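Thiol:disulfide interchange protein DsbA (Neisseria meningitidis MC58, PDB 3HZ8) probably acts as a periplasmic thiol-disulfide oxidoreductase of the DsbA subfamily, passing its redox-active disulfide to substrate proteins. Local coordinates at residues K25-E30 with Y58-H63. The protein carries 1 engineered substitution. Residues are numbered along the deposited sequence; the frame is centred on the assembly and turned at random.
Sequences KVEVLE and YLRTEH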
loop_
_atom_site.group_PDB
_atom_site.type_symbol
_atom_site.label_atom_id
_atom_site.label_comp_id
_atom_site.label_asym_id
_atom_site.label_seq_id
_atom_site.Cartn_x
_atom_site.Cartn_y
_atom_site.Cartn_z
ATOM N N LYS A 25 -13.961 8.346 7.055
ATOM C CA LYS A 25 -13.815 6.928 6.764
ATOM C C LYS A 25 -12.680 6.343 7.604
ATOM O O LYS A 25 -11.973 7.073 8.296
ATOM C CB LYS A 25 -13.585 6.695 5.274
ATOM C CG LYS A 25 -14.863 6.766 4.428
ATOM C CD LYS A 25 -14.689 5.971 3.139
ATOM C CE LYS A 25 -15.739 6.306 2.095
ATOM N NZ LYS A 25 -15.265 5.825 0.760
ATOM N N VAL A 26 -12.550 5.024 7.567
ATOM C CA VAL A 26 -11.474 4.323 8.270
ATOM C C VAL A 26 -10.464 3.836 7.237
ATOM O O VAL A 26 -10.726 2.904 6.473
ATOM C CB VAL A 26 -11.992 3.117 9.086
ATOM C CG1 VAL A 26 -10.844 2.422 9.794
ATOM C CG2 VAL A 26 -13.053 3.553 10.098
ATOM N N GLU A 27 -9.305 4.484 7.216
ATOM C CA GLU A 27 -8.252 4.147 6.264
ATOM C C GLU A 27 -7.380 3.004 6.785
ATOM O O GLU A 27 -7.010 2.997 7.954
ATOM C CB GLU A 27 -7.363 5.366 6.025
ATOM C CG GLU A 27 -6.276 5.148 5.000
ATOM C CD GLU A 27 -5.511 6.414 4.708
ATOM O OE1 GLU A 27 -6.038 7.254 3.957
ATOM O OE2 GLU A 27 -4.392 6.568 5.221
ATOM N N VAL A 28 -7.067 2.057 5.903
ATOM C CA VAL A 28 -6.044 1.035 6.155
ATOM C C VAL A 28 -4.943 1.345 5.152
ATOM O O VAL A 28 -5.167 1.248 3.938
ATOM C CB VAL A 28 -6.584 -0.406 5.949
ATOM C CG1 VAL A 28 -5.483 -1.434 6.216
ATOM C CG2 VAL A 28 -7.789 -0.659 6.868
ATOM N N LEU A 29 -3.774 1.757 5.661
ATOM C CA LEU A 29 -2.674 2.210 4.809
ATOM C C LEU A 29 -1.529 1.194 4.841
ATOM O O LEU A 29 -1.027 0.883 5.916
ATOM C CB LEU A 29 -2.195 3.594 5.277
ATOM C CG LEU A 29 -0.819 4.110 4.866
ATOM C CD1 LEU A 29 -0.636 4.101 3.364
ATOM C CD2 LEU A 29 -0.610 5.511 5.440
ATOM N N GLU A 30 -1.147 0.656 3.683
ATOM C CA GLU A 30 0.016 -0.219 3.584
ATOM C C GLU A 30 1.156 0.496 2.872
ATOM O O GLU A 30 0.996 0.907 1.728
ATOM C CB GLU A 30 -0.320 -1.514 2.816
ATOM C CG GLU A 30 0.845 -2.518 2.808
ATOM C CD GLU A 30 0.814 -3.501 1.653
ATOM O OE1 GLU A 30 0.021 -3.310 0.725
ATOM O OE2 GLU A 30 1.611 -4.457 1.668
ATOM N N TYR A 58 -11.388 1.658 3.565
ATOM C CA TYR A 58 -10.718 1.523 2.280
ATOM C C TYR A 58 -9.240 1.217 2.476
ATOM O O TYR A 58 -8.660 1.573 3.513
ATOM C CB TYR A 58 -10.916 2.771 1.401
ATOM C CG TYR A 58 -10.279 4.031 1.964
ATOM C CD1 TYR A 58 -9.070 4.526 1.446
ATOM C CD2 TYR A 58 -10.875 4.724 3.019
ATOM C CE1 TYR A 58 -8.492 5.669 1.959
ATOM C CE2 TYR A 58 -10.295 5.869 3.547
ATOM C CZ TYR A 58 -9.097 6.335 3.017
ATOM O OH TYR A 58 -8.525 7.473 3.542
ATOM N N LEU A 59 -8.656 0.555 1.480
ATOM C CA LEU A 59 -7.235 0.213 1.479
ATOM C C LEU A 59 -6.462 1.199 0.601
ATOM O O LEU A 59 -6.743 1.333 -0.601
ATOM C CB LEU A 59 -7.035 -1.221 0.971
ATOM C CG LEU A 59 -5.585 -1.714 0.857
ATOM C CD1 LEU A 59 -4.872 -1.754 2.217
ATOM C CD2 LEU A 59 -5.549 -3.089 0.195
ATOM N N ARG A 60 -5.514 1.893 1.225
ATOM C CA ARG A 60 -4.620 2.832 0.557
ATOM C C ARG A 60 -3.241 2.203 0.552
ATOM O O ARG A 60 -2.816 1.656 1.580
ATOM C CB ARG A 60 -4.567 4.132 1.361
ATOM C CG ARG A 60 -3.442 5.108 1.016
ATOM C CD ARG A 60 -3.442 6.245 2.037
ATOM N NE ARG A 60 -2.473 7.305 1.761
ATOM C CZ ARG A 60 -2.277 8.358 2.557
ATOM N NH1 ARG A 60 -2.987 8.495 3.673
ATOM N NH2 ARG A 60 -1.388 9.291 2.222
ATOM N N THR A 61 -2.533 2.305 -0.568
ATOM C CA THR A 61 -1.163 1.786 -0.625
ATOM C C THR A 61 -0.186 2.856 -1.092
ATOM O O THR A 61 -0.525 3.686 -1.937
ATOM C CB THR A 61 -1.063 0.514 -1.487
ATOM O OG1 THR A 61 -1.380 0.832 -2.842
ATOM C CG2 THR A 61 -2.039 -0.542 -0.990
ATOM N N GLU A 62 1.007 2.850 -0.508
ATOM C CA GLU A 62 2.054 3.815 -0.862
ATOM C C GLU A 62 3.382 3.068 -0.960
ATOM O O GLU A 62 3.720 2.287 -0.059
ATOM C CB GLU A 62 2.165 4.902 0.215
ATOM C CG GLU A 62 0.848 5.647 0.547
ATOM C CD GLU A 62 0.360 6.587 -0.574
ATOM O OE1 GLU A 62 1.104 6.812 -1.554
ATOM O OE2 GLU A 62 -0.775 7.111 -0.468
ATOM N N HIS A 63 4.114 3.283 -2.051
ATOM C CA HIS A 63 5.418 2.627 -2.245
ATOM C C HIS A 63 6.487 3.466 -1.573
ATOM O O HIS A 63 6.533 4.684 -1.774
ATOM C CB HIS A 63 5.717 2.500 -3.745
ATOM C CG HIS A 63 6.779 1.505 -4.096
ATOM N ND1 HIS A 63 8.115 1.678 -3.799
ATOM C CD2 HIS A 63 6.697 0.338 -4.778
ATOM C CE1 HIS A 63 8.801 0.634 -4.235
ATOM N NE2 HIS A 63 7.968 -0.184 -4.854
#
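E27 lays its CA over one face of the Y58 ring, 4.2 Å from the centroid in a CH-pi contact, while CB of K25 meets the ring edge at CE2. The R60 guanidinium has CD2 of L29 over one face and the carboxylates of E27 and E62 at its edge. All this sits on two parallel neighbouring strands of the thioredoxin fold, joined by helix 37-50 in a beta-alpha-beta crossover; 57-63 is an edge strand of the sheet. Backbone hydrogen bonds run from Y58 N to V26 O through to E62 N to E30 O, the straightest being R60 N to V28 O (171°).

With CG between the backbone N and the carbonyl carbon (chi1 65°), the Y58 ring lies across E27; OH takes its stronger hydrogen bond from Q22 N and makes a weak one to E27 OE1, at 2.5 Å. On the side of L59 and T61, V28 CG1 touches L59 CD1, and helix 37-50 packs against L59 and E30.

R60, extended, bridges two acids in a salt-bridge network: NH1 reaches OE2 of E27 on its syn side at 2.8 Å, with P19 O as a further partner, and NE points in plane at the anti lone pair of E62 OE2, 2.8 Å away.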